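Local coordinates for protein tail component (Lactobacillus phage J-1, PDB 5LY8) that probably recognises saccharides of the host cell wall as the second carbohydrate-binding module of the phage's evolved distal tail protein, with magnesium ions bound in its fold, at residues V102-A107 against R220-N225; V109-F114 against W212-S217; D136-S141 against D156-N161. All blocks are in the same frame, centred on the assembly; numbering follows the deposited sequence. Where two conformers were deposited one is given.

Contact 1 of 3, residues V102-A107 against R220-N225. With MG (magnesium ion), chain B.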
loop_
_atom_site.group_PDB
_atom_site.type_symbol
_atom_site.label_atom_id
_atom_site.label_comp_id
_atom_site.label_asym_id
_atom_site.label_seq_id
_atom_site.Cartn_x
_atom_site.Cartn_y
_atom_site.Cartn_z
ATOM N N VAL A 102 5.610 11.028 -4.689
ATOM C CA VAL A 102 4.691 10.815 -5.778
ATOM C C VAL A 102 4.270 12.154 -6.348
ATOM O O VAL A 102 4.140 13.144 -5.613
ATOM C CB VAL A 102 3.531 9.848 -5.301
ATOM C CG1 VAL A 102 2.773 10.356 -4.068
ATOM C CG2 VAL A 102 2.597 9.449 -6.444
ATOM N N GLY A 103 4.164 12.198 -7.668
ATOM C CA GLY A 103 3.760 13.399 -8.378
ATOM C C GLY A 103 2.983 13.010 -9.607
ATOM O O GLY A 103 3.211 11.952 -10.165
ATOM N N THR A 104 2.073 13.917 -10.058
ATOM C CA THR A 104 1.288 13.583 -11.240
ATOM C C THR A 104 1.019 14.846 -12.071
ATOM O O THR A 104 1.382 15.979 -11.703
ATOM C CB THR A 104 0.027 12.745 -10.846
ATOM O OG1 THR A 104 -0.649 12.227 -12.017
ATOM C CG2 THR A 104 -0.974 13.520 -9.971
ATOM N N ASN A 105 0.268 14.582 -13.110
ATOM C CA ASN A 105 -0.036 15.621 -14.094
ATOM C C ASN A 105 -1.239 15.180 -14.857
ATOM O O ASN A 105 -1.738 14.055 -14.696
ATOM C CB ASN A 105 1.101 16.096 -15.018
ATOM C CG ASN A 105 2.325 16.787 -14.511
ATOM O OD1 ASN A 105 3.438 16.417 -14.886
ATOM N ND2 ASN A 105 2.152 17.966 -13.934
ATOM N N ALA A 106 -1.930 16.108 -15.490
ATOM C CA ALA A 106 -3.142 15.690 -16.125
ATOM C C ALA A 106 -3.005 14.432 -16.962
ATOM O O ALA A 106 -3.751 13.495 -16.720
ATOM C CB ALA A 106 -3.726 16.830 -16.947
ATOM N N ALA A 107 -1.993 14.350 -17.838
ATOM C CA ALA A 107 -1.873 13.242 -18.781
ATOM C C ALA A 107 -1.377 11.947 -18.157
ATOM O O ALA A 107 -1.465 10.890 -18.771
ATOM C CB ALA A 107 -0.964 13.645 -19.941
ATOM N N ARG A 220 0.755 7.285 -20.239
ATOM C CA ARG A 220 1.986 7.711 -19.587
ATOM C C ARG A 220 1.840 7.621 -18.078
ATOM O O ARG A 220 0.756 7.853 -17.535
ATOM C CB ARG A 220 2.500 9.075 -20.067
ATOM C CG ARG A 220 1.731 10.287 -19.598
ATOM C CD ARG A 220 2.523 11.561 -19.850
ATOM N NE ARG A 220 2.748 11.790 -21.276
ATOM C CZ ARG A 220 3.546 12.734 -21.769
ATOM N NH1 ARG A 220 4.214 13.539 -20.957
ATOM N NH2 ARG A 220 3.697 12.865 -23.081
ATOM N N GLY A 221 2.912 7.201 -17.431
ATOM C CA GLY A 221 2.890 6.995 -15.994
ATOM C C GLY A 221 3.119 8.223 -15.165
ATOM O O GLY A 221 3.800 9.164 -15.584
ATOM N N TRP A 222 2.636 8.178 -13.944
ATOM C CA TRP A 222 2.938 9.212 -12.981
ATOM C C TRP A 222 4.371 9.045 -12.444
ATOM O O TRP A 222 5.047 8.064 -12.784
ATOM C CB TRP A 222 1.881 9.246 -11.868
ATOM C CG TRP A 222 1.779 8.072 -10.934
ATOM C CD1 TRP A 222 2.506 6.910 -10.937
ATOM C CD2 TRP A 222 0.905 7.993 -9.808
ATOM N NE1 TRP A 222 2.119 6.105 -9.882
ATOM C CE2 TRP A 222 1.147 6.757 -9.168
ATOM C CE3 TRP A 222 -0.057 8.860 -9.267
ATOM C CZ2 TRP A 222 0.453 6.367 -8.012
ATOM C CZ3 TRP A 222 -0.739 8.469 -8.127
ATOM C CH2 TRP A 222 -0.488 7.236 -7.523
ATOM N N SER A 223 4.824 9.996 -11.623
ATOM C CA SER A 223 6.159 9.893 -11.032
ATOM C C SER A 223 6.013 9.269 -9.668
ATOM O O SER A 223 5.270 9.762 -8.831
ATOM C CB SER A 223 6.808 11.261 -10.904
ATOM O OG SER A 223 7.045 11.829 -12.186
ATOM N N ILE A 224 6.655 8.106 -9.466
ATOM C CA ILE A 224 6.502 7.391 -8.217
ATOM C C ILE A 224 7.793 6.741 -7.794
ATOM O O ILE A 224 8.459 6.106 -8.604
ATOM C CB ILE A 224 5.349 6.335 -8.356
ATOM C CG1 ILE A 224 5.113 5.522 -7.076
ATOM C CG2 ILE A 224 5.541 5.398 -9.554
ATOM C CD1 ILE A 224 4.700 6.331 -5.886
ATOM N N ASN A 225 8.143 6.901 -6.511
ATOM C CA ASN A 225 9.266 6.169 -5.979
ATOM C C ASN A 225 8.975 5.784 -4.534
ATOM O O ASN A 225 8.089 6.375 -3.902
ATOM C CB ASN A 225 10.598 6.876 -6.209
ATOM C CG ASN A 225 10.824 8.129 -5.440
ATOM O OD1 ASN A 225 10.752 8.128 -4.204
ATOM N ND2 ASN A 225 11.077 9.222 -6.156
HETATM MG MG MG B . -3.959 12.173 -14.592
HETATM O O HOH W 1 -1.402 9.332 -21.121
#
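Val-102 and Gly-103 pair with Ile-224 and Ser-223 at the ends of two neighbouring antiparallel strands of a six-stranded sheet, just before residues 104-107 swing out to a magnesium site. Gly-103 and Ser-223 form a hydrogen-bonded pair: Gly-103 N donates to Ser-223 O at 2.9 Å, and Ser-223 N returns an equal bond to Gly-103 O. On the sheet face that carries Val-102, the branch CG2 lies over one face of the Trp-222 indole, 3.7 Å from the centroid of the six-membered ring and only 5° off its normal. That methyl is set anti to the backbone N; beta-branched valine places it there while its backbone stays in the strand pairing. Ile-224 lies alongside, its CD1 3.8 Å from Val-102 CB. Thr-104 CB sits at the edge of the same indole, while its hydroxyl OG1 is hydrogen-bonded to Asp-130. Among the six magnesium ligands are Ala-106 O, at 2.5 Å, Asp-130 OD2 and the backbone oxygens of Glu-108, Ser-132 and Asn-135. Beyond the strands a water bridges the two backbones, donating to Ala-107 O at 2.8 Å and accepting from Arg-220 N. Beside it, the aliphatic Arg-220 CG packs 3.4 Å from Ala-107 O.

Contact 2 of 3, residues V109-F114 against W212-S217; sequences VGRFEF and WFPGFS
The indole of Trp-212 has Pro-214 CG over the centre of one face, 3.4 Å above the plane, and the carboxylate of Glu-113 at its edge. Glu-113 CD lies in the ring plane, and OE2 comes within 3.5 Å of Trp-212 CZ3, the carboxylate plane standing 78° from the indole. Such an approach to the C-H rim would be mildly favourable. With CG anti to the backbone N (chi1 178°), Trp-212 starts off alongside Glu-113. Glu-113 OE2 is also gripped side-on, on its anti side, by NE and NH2 of Arg-111, each at 2.9 Å; the oxygen lies in the guanidinium plane. Backbone N-H groups of Ala-37 and Phe-38 bind OE1 and OE2 respectively, while Trp-212 NE1 donates to Val-49 O. On the other side of the strands Phe-213 meets two phenylalanines: its CZ reaches Phe-114 CZ at 3.8 Å, and its CD2 packs on Phe-112 CB. Flat hydrophobic rings suit this interior, where Trp-226 meets both Phe-213 and Phe-114. Glu-113 and Trp-212 exchange two backbone bonds of 3.0 Å; Arg-111 N donates to Pro-214 O, and a water joins Val-109 O to Phe-216 N. This is antiparallel strand pairing within the beta-sandwich expected of a concanavalin-clan carbohydrate-binding module.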
loop_
_atom_site.group_PDB
_atom_site.type_symbol
_atom_site.label_atom_id
_atom_site.label_comp_id
_atom_site.label_asym_id
_atom_site.label_seq_id
_atom_site.Cartn_x
_atom_site.Cartn_y
_atom_site.Cartn_z
ATOM N N VAL A 109 -1.089 8.711 -15.476
ATOM C CA VAL A 109 -1.959 7.728 -14.838
ATOM C C VAL A 109 -1.097 6.800 -14.001
ATOM O O VAL A 109 -0.051 6.320 -14.475
ATOM C CB VAL A 109 -2.781 6.946 -15.904
ATOM C CG1 VAL A 109 -3.471 5.712 -15.335
ATOM C CG2 VAL A 109 -3.797 7.868 -16.582
ATOM N N GLY A 110 -1.535 6.493 -12.791
ATOM C CA GLY A 110 -0.764 5.553 -11.994
ATOM C C GLY A 110 -1.521 5.169 -10.758
ATOM O O GLY A 110 -2.486 5.828 -10.375
ATOM N N ARG A 111 -1.079 4.093 -10.122
ATOM C CA ARG A 111 -1.697 3.583 -8.905
ATOM C C ARG A 111 -0.625 2.942 -8.059
ATOM O O ARG A 111 0.292 2.319 -8.598
ATOM C CB ARG A 111 -2.775 2.516 -9.276
ATOM C CG ARG A 111 -3.351 1.722 -8.118
ATOM C CD ARG A 111 -4.378 0.696 -8.627
ATOM N NE ARG A 111 -5.107 0.078 -7.514
ATOM C CZ ARG A 111 -6.156 0.603 -6.914
ATOM N NH1 ARG A 111 -6.673 1.751 -7.347
ATOM N NH2 ARG A 111 -6.691 0.004 -5.868
ATOM N N PHE A 112 -0.776 3.022 -6.725
ATOM C CA PHE A 112 -0.044 2.122 -5.846
ATOM C C PHE A 112 -0.985 1.524 -4.834
ATOM O O PHE A 112 -2.010 2.123 -4.493
ATOM C CB PHE A 112 1.210 2.719 -5.179
ATOM C CG PHE A 112 1.020 3.860 -4.220
ATOM C CD1 PHE A 112 0.414 3.662 -2.985
ATOM C CD2 PHE A 112 1.578 5.102 -4.482
ATOM C CE1 PHE A 112 0.292 4.714 -2.072
ATOM C CE2 PHE A 112 1.508 6.132 -3.540
ATOM C CZ PHE A 112 0.886 5.924 -2.335
ATOM N N GLU A 113 -0.644 0.313 -4.391
ATOM C CA GLU A 113 -1.316 -0.383 -3.301
ATOM C C GLU A 113 -0.293 -0.808 -2.286
ATOM O O GLU A 113 0.743 -1.377 -2.652
ATOM C CB GLU A 113 -2.067 -1.630 -3.786
ATOM C CG GLU A 113 -3.244 -1.321 -4.686
ATOM C CD GLU A 113 -4.013 -2.542 -5.135
ATOM O OE1 GLU A 113 -3.693 -3.678 -4.695
ATOM O OE2 GLU A 113 -4.944 -2.355 -5.961
ATOM N N PHE A 114 -0.604 -0.580 -1.005
ATOM C CA PHE A 114 0.118 -1.163 0.122
ATOM C C PHE A 114 -0.909 -2.042 0.832
ATOM O O PHE A 114 -1.896 -1.539 1.390
ATOM C CB PHE A 114 0.731 -0.113 1.043
ATOM C CG PHE A 114 1.864 0.626 0.366
ATOM C CD1 PHE A 114 3.043 -0.023 0.062
ATOM C CD2 PHE A 114 1.723 1.949 -0.016
ATOM C CE1 PHE A 114 4.086 0.649 -0.597
ATOM C CE2 PHE A 114 2.776 2.630 -0.661
ATOM C CZ PHE A 114 3.955 1.974 -0.932
ATOM N N TRP A 212 2.391 -2.845 -4.647
ATOM C CA TRP A 212 2.222 -3.005 -6.090
ATOM C C TRP A 212 2.148 -1.625 -6.711
ATOM O O TRP A 212 1.445 -0.750 -6.210
ATOM C CB TRP A 212 0.951 -3.837 -6.352
ATOM C CG TRP A 212 0.575 -4.076 -7.782
ATOM C CD1 TRP A 212 1.394 -4.494 -8.803
ATOM C CD2 TRP A 212 -0.733 -3.940 -8.342
ATOM N NE1 TRP A 212 0.664 -4.650 -9.965
ATOM C CE2 TRP A 212 -0.649 -4.309 -9.706
ATOM C CE3 TRP A 212 -1.970 -3.516 -7.826
ATOM C CZ2 TRP A 212 -1.767 -4.322 -10.546
ATOM C CZ3 TRP A 212 -3.073 -3.513 -8.669
ATOM C CH2 TRP A 212 -2.967 -3.887 -10.014
ATOM N N PHE A 213 2.851 -1.442 -7.853
ATOM C CA PHE A 213 2.989 -0.136 -8.483
ATOM C C PHE A 213 2.651 -0.171 -9.980
ATOM O O PHE A 213 3.526 -0.016 -10.834
ATOM C CB PHE A 213 4.415 0.373 -8.291
ATOM C CG PHE A 213 4.827 0.546 -6.862
ATOM C CD1 PHE A 213 5.361 -0.522 -6.135
ATOM C CD2 PHE A 213 4.637 1.752 -6.219
ATOM C CE1 PHE A 213 5.750 -0.356 -4.809
ATOM C CE2 PHE A 213 5.002 1.906 -4.880
ATOM C CZ PHE A 213 5.544 0.847 -4.186
ATOM N N PRO A 214 1.378 -0.337 -10.325
ATOM C CA PRO A 214 1.011 -0.444 -11.745
ATOM C C PRO A 214 0.725 0.861 -12.479
ATOM O O PRO A 214 0.312 1.867 -11.896
ATOM C CB PRO A 214 -0.279 -1.281 -11.701
ATOM C CG PRO A 214 -0.926 -0.829 -10.380
ATOM C CD PRO A 214 0.233 -0.669 -9.437
ATOM N N GLY A 215 0.897 0.781 -13.796
ATOM C CA GLY A 215 0.368 1.740 -14.753
ATOM C C GLY A 215 -0.778 1.081 -15.506
ATOM O O GLY A 215 -1.040 -0.113 -15.335
ATOM N N PHE A 216 -1.489 1.840 -16.328
ATOM C CA PHE A 216 -2.607 1.260 -17.070
ATOM C C PHE A 216 -2.353 1.383 -18.556
ATOM O O PHE A 216 -2.183 2.495 -19.071
ATOM C CB PHE A 216 -3.926 1.989 -16.759
ATOM C CG PHE A 216 -5.107 1.283 -17.390
ATOM C CD1 PHE A 216 -5.623 0.122 -16.829
ATOM C CD2 PHE A 216 -5.647 1.727 -18.583
ATOM C CE1 PHE A 216 -6.673 -0.566 -17.434
ATOM C CE2 PHE A 216 -6.712 1.046 -19.177
ATOM C CZ PHE A 216 -7.197 -0.113 -18.610
ATOM N N SER A 217 -2.419 0.242 -19.273
ATOM C CA SER A 217 -2.340 0.193 -20.740
ATOM C C SER A 217 -1.104 0.952 -21.243
ATOM O O SER A 217 -0.044 0.811 -20.616
ATOM C CB SER A 217 -3.643 0.747 -21.318
ATOM O OG SER A 217 -3.680 0.603 -22.730
HETATM O O HOH W 2 -0.182 4.426 -16.627
#

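Contact 3 of 3, residues D136-S141 against D156-N161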
loop_
_atom_site.group_PDB
_atom_site.type_symbol
_atom_site.label_atom_id
_atom_site.label_comp_id
_atom_site.label_asym_id
_atom_site.label_seq_id
_atom_site.Cartn_x
_atom_site.Cartn_y
_atom_site.Cartn_z
ATOM N N ASP A 136 -5.737 15.782 -13.174
ATOM C CA ASP A 136 -4.622 15.457 -12.266
ATOM C C ASP A 136 -5.135 15.188 -10.845
ATOM O O ASP A 136 -4.449 15.377 -9.823
ATOM C CB ASP A 136 -3.512 16.513 -12.354
ATOM C CG ASP A 136 -3.668 17.703 -11.461
ATOM O OD1 ASP A 136 -4.819 18.142 -11.272
ATOM O OD2 ASP A 136 -2.637 18.155 -10.902
ATOM N N GLN A 137 -6.369 14.767 -10.780
ATOM C CA GLN A 137 -6.929 14.432 -9.516
ATOM C C GLN A 137 -6.347 13.072 -9.070
ATOM O O GLN A 137 -6.269 12.097 -9.839
ATOM C CB GLN A 137 -8.447 14.339 -9.660
ATOM C CG GLN A 137 -9.180 14.129 -8.348
ATOM C CD GLN A 137 -8.958 15.239 -7.368
ATOM O OE1 GLN A 137 -9.359 16.381 -7.590
ATOM N NE2 GLN A 137 -8.261 14.929 -6.292
ATOM N N TRP A 138 -5.907 13.035 -7.830
ATOM C CA TRP A 138 -5.582 11.767 -7.244
ATOM C C TRP A 138 -6.523 11.442 -6.078
ATOM O O TRP A 138 -7.162 12.323 -5.499
ATOM C CB TRP A 138 -4.118 11.587 -6.959
ATOM C CG TRP A 138 -3.434 12.652 -6.189
ATOM C CD1 TRP A 138 -4.013 13.549 -5.329
ATOM C CD2 TRP A 138 -2.028 12.790 -6.017
ATOM N NE1 TRP A 138 -3.041 14.257 -4.663
ATOM C CE2 TRP A 138 -1.811 13.820 -5.081
ATOM C CE3 TRP A 138 -0.926 12.151 -6.577
ATOM C CZ2 TRP A 138 -0.519 14.191 -4.655
ATOM C CZ3 TRP A 138 0.343 12.543 -6.197
ATOM C CH2 TRP A 138 0.546 13.570 -5.259
ATOM N N VAL A 139 -6.694 10.150 -5.844
ATOM C CA VAL A 139 -7.652 9.624 -4.886
ATOM C C VAL A 139 -6.921 8.701 -3.919
ATOM O O VAL A 139 -6.154 7.856 -4.334
ATOM C CB VAL A 139 -8.788 8.841 -5.605
ATOM C CG1 VAL A 139 -9.739 8.210 -4.590
ATOM C CG2 VAL A 139 -9.596 9.738 -6.552
ATOM N N PHE A 140 -7.236 8.853 -2.638
ATOM C CA PHE A 140 -6.746 8.019 -1.554
ATOM C C PHE A 140 -7.917 7.153 -1.108
ATOM O O PHE A 140 -8.983 7.678 -0.804
ATOM C CB PHE A 140 -6.273 8.951 -0.440
ATOM C CG PHE A 140 -5.974 8.414 0.928
ATOM C CD1 PHE A 140 -5.191 7.283 1.089
ATOM C CD2 PHE A 140 -6.392 9.099 2.054
ATOM C CE1 PHE A 140 -4.860 6.827 2.373
ATOM C CE2 PHE A 140 -6.075 8.639 3.331
ATOM C CZ PHE A 140 -5.309 7.505 3.481
ATOM N N SER A 141 -7.727 5.825 -1.128
ATOM C CA SER A 141 -8.786 4.896 -0.724
ATOM C C SER A 141 -8.294 3.880 0.257
ATOM O O SER A 141 -7.098 3.564 0.297
ATOM C CB SER A 141 -9.429 4.224 -1.940
ATOM O OG SER A 141 -8.559 3.283 -2.562
ATOM N N ASP A 156 -11.326 9.214 -1.065
ATOM C CA ASP A 156 -11.040 10.611 -0.745
ATOM C C ASP A 156 -10.365 11.293 -1.906
ATOM O O ASP A 156 -9.202 11.002 -2.215
ATOM C CB ASP A 156 -10.160 10.699 0.532
ATOM C CG ASP A 156 -10.854 10.411 1.857
ATOM O OD1 ASP A 156 -12.083 10.117 1.845
ATOM O OD2 ASP A 156 -10.175 10.465 2.901
ATOM N N LEU A 157 -11.093 12.208 -2.559
ATOM C CA LEU A 157 -10.555 13.037 -3.641
ATOM C C LEU A 157 -9.710 14.100 -2.958
ATOM O O LEU A 157 -10.249 15.002 -2.304
ATOM C CB LEU A 157 -11.696 13.677 -4.464
ATOM C CG LEU A 157 -12.402 12.699 -5.408
ATOM C CD1 LEU A 157 -13.879 12.992 -5.521
ATOM C CD2 LEU A 157 -11.790 12.722 -6.769
ATOM N N LEU A 158 -8.384 13.971 -3.054
ATOM C CA LEU A 158 -7.417 14.821 -2.375
ATOM C C LEU A 158 -7.294 16.173 -3.065
ATOM O O LEU A 158 -6.865 16.220 -4.223
ATOM C CB LEU A 158 -6.045 14.157 -2.371
ATOM C CG LEU A 158 -5.967 12.816 -1.687
ATOM C CD1 LEU A 158 -4.554 12.284 -1.773
ATOM C CD2 LEU A 158 -6.424 12.908 -0.226
ATOM N N PRO A 159 -7.609 17.295 -2.387
ATOM C CA PRO A 159 -7.486 18.593 -3.072
ATOM C C PRO A 159 -6.030 18.852 -3.468
ATOM O O PRO A 159 -5.146 18.854 -2.607
ATOM C CB PRO A 159 -8.019 19.597 -2.044
ATOM C CG PRO A 159 -7.924 18.891 -0.720
ATOM C CD PRO A 159 -8.143 17.433 -1.019
ATOM N N ARG A 160 -5.775 19.046 -4.750
ATOM C CA ARG A 160 -4.404 19.200 -5.238
ATOM C C ARG A 160 -3.615 20.382 -4.716
ATOM O O ARG A 160 -2.437 20.372 -4.735
ATOM C CB ARG A 160 -4.355 19.127 -6.758
ATOM C CG ARG A 160 -4.456 17.694 -7.262
ATOM C CD ARG A 160 -3.120 16.961 -7.159
ATOM N NE ARG A 160 -2.183 17.294 -8.208
ATOM C CZ ARG A 160 -0.866 17.151 -8.091
ATOM N NH1 ARG A 160 -0.333 16.763 -6.939
ATOM N NH2 ARG A 160 -0.083 17.401 -9.097
ATOM N N ASN A 161 -4.301 21.404 -4.229
ATOM C CA ASN A 161 -3.613 22.547 -3.664
ATOM C C ASN A 161 -2.953 22.215 -2.354
ATOM O O ASN A 161 -1.986 22.835 -1.996
ATOM C CB ASN A 161 -4.611 23.695 -3.445
ATOM C CG ASN A 161 -3.974 24.930 -2.881
ATOM O OD1 ASN A 161 -3.038 25.439 -3.442
ATOM N ND2 ASN A 161 -4.465 25.381 -1.742
HETATM O O HOH W 3 -7.867 19.136 -6.671
#
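Asp-136 meets Arg-160 where the open end of a beta hairpin runs into loops. Its OD2 takes both Arg-160 NE, at 2.9 Å, and Arg-160 NH2, side-on and from the same face of the carboxylate; NE comes from above that plane, although the oxygen lies in the guanidinium plane. Arg-160 NH2 has a second acidic partner in Asp-165, and NH1 donates to Tyr-163 O, which together fix the rotation of the group. Next, Gln-137 folds back, its chain bent at chi2 (61°), and NE2 donates to Leu-158 O at 2.8 Å and to Trp-138 O. A long flexible amide suits this place because one nitrogen serves a carbonyl of each strand. A water further joins Gln-137 OE1 to Arg-160 N. Trp-138 offers the face of its indole to Arg-160: CZ stands 4.7 Å from the centroid of the six-membered ring, 16° off the normal, and CD lies over the five-membered ring. This pairs cation-pi with CH-pi contact, the guanidinium turned 64° from the ring. Leu-158 CB touches Trp-138 CD1 at 3.6 Å. On the sheet face carrying Val-139, CG2 packs 3.7 Å from Leu-157 CD2. Phe-140 and Asp-156 form a hydrogen-bonded pair: Phe-140 N donates to Asp-156 O, and Phe-140 O accepts from Asp-156 N at 2.8 Å. Phe-140 CB meets Leu-158 CD2, and its ring packs edge-to-face with Phe-154. The arrangement is that of an antiparallel beta hairpin, strands 138-144 and 151-158, at the end of the larger mixed sheet, with its open end beside the magnesium site.

In the fold
Contact 2 is the buried one, about 10 Å from the chain's centre, whereas contacts 1 and 3 are partly buried and lie farther out. All three reach toward the same magnesium site, to which contact 1 supplies a ligand. Contact 1 belongs to the six-stranded antiparallel sheet; contacts 2 and 3 both belong to the other large sheet, yet do not touch each other. The first contact bridges them: Trp-222 packs on Gly-110 and Arg-111, Ile-224 on Phe-112, and Val-102 O lies against Trp-138. Their chemistry follows their place. Aromatic rings and a buried arginine-glutamate salt bridge fill contact 2, metal coordination marks contact 1, and contact 3 relies on an arginine shared between acids and an indole.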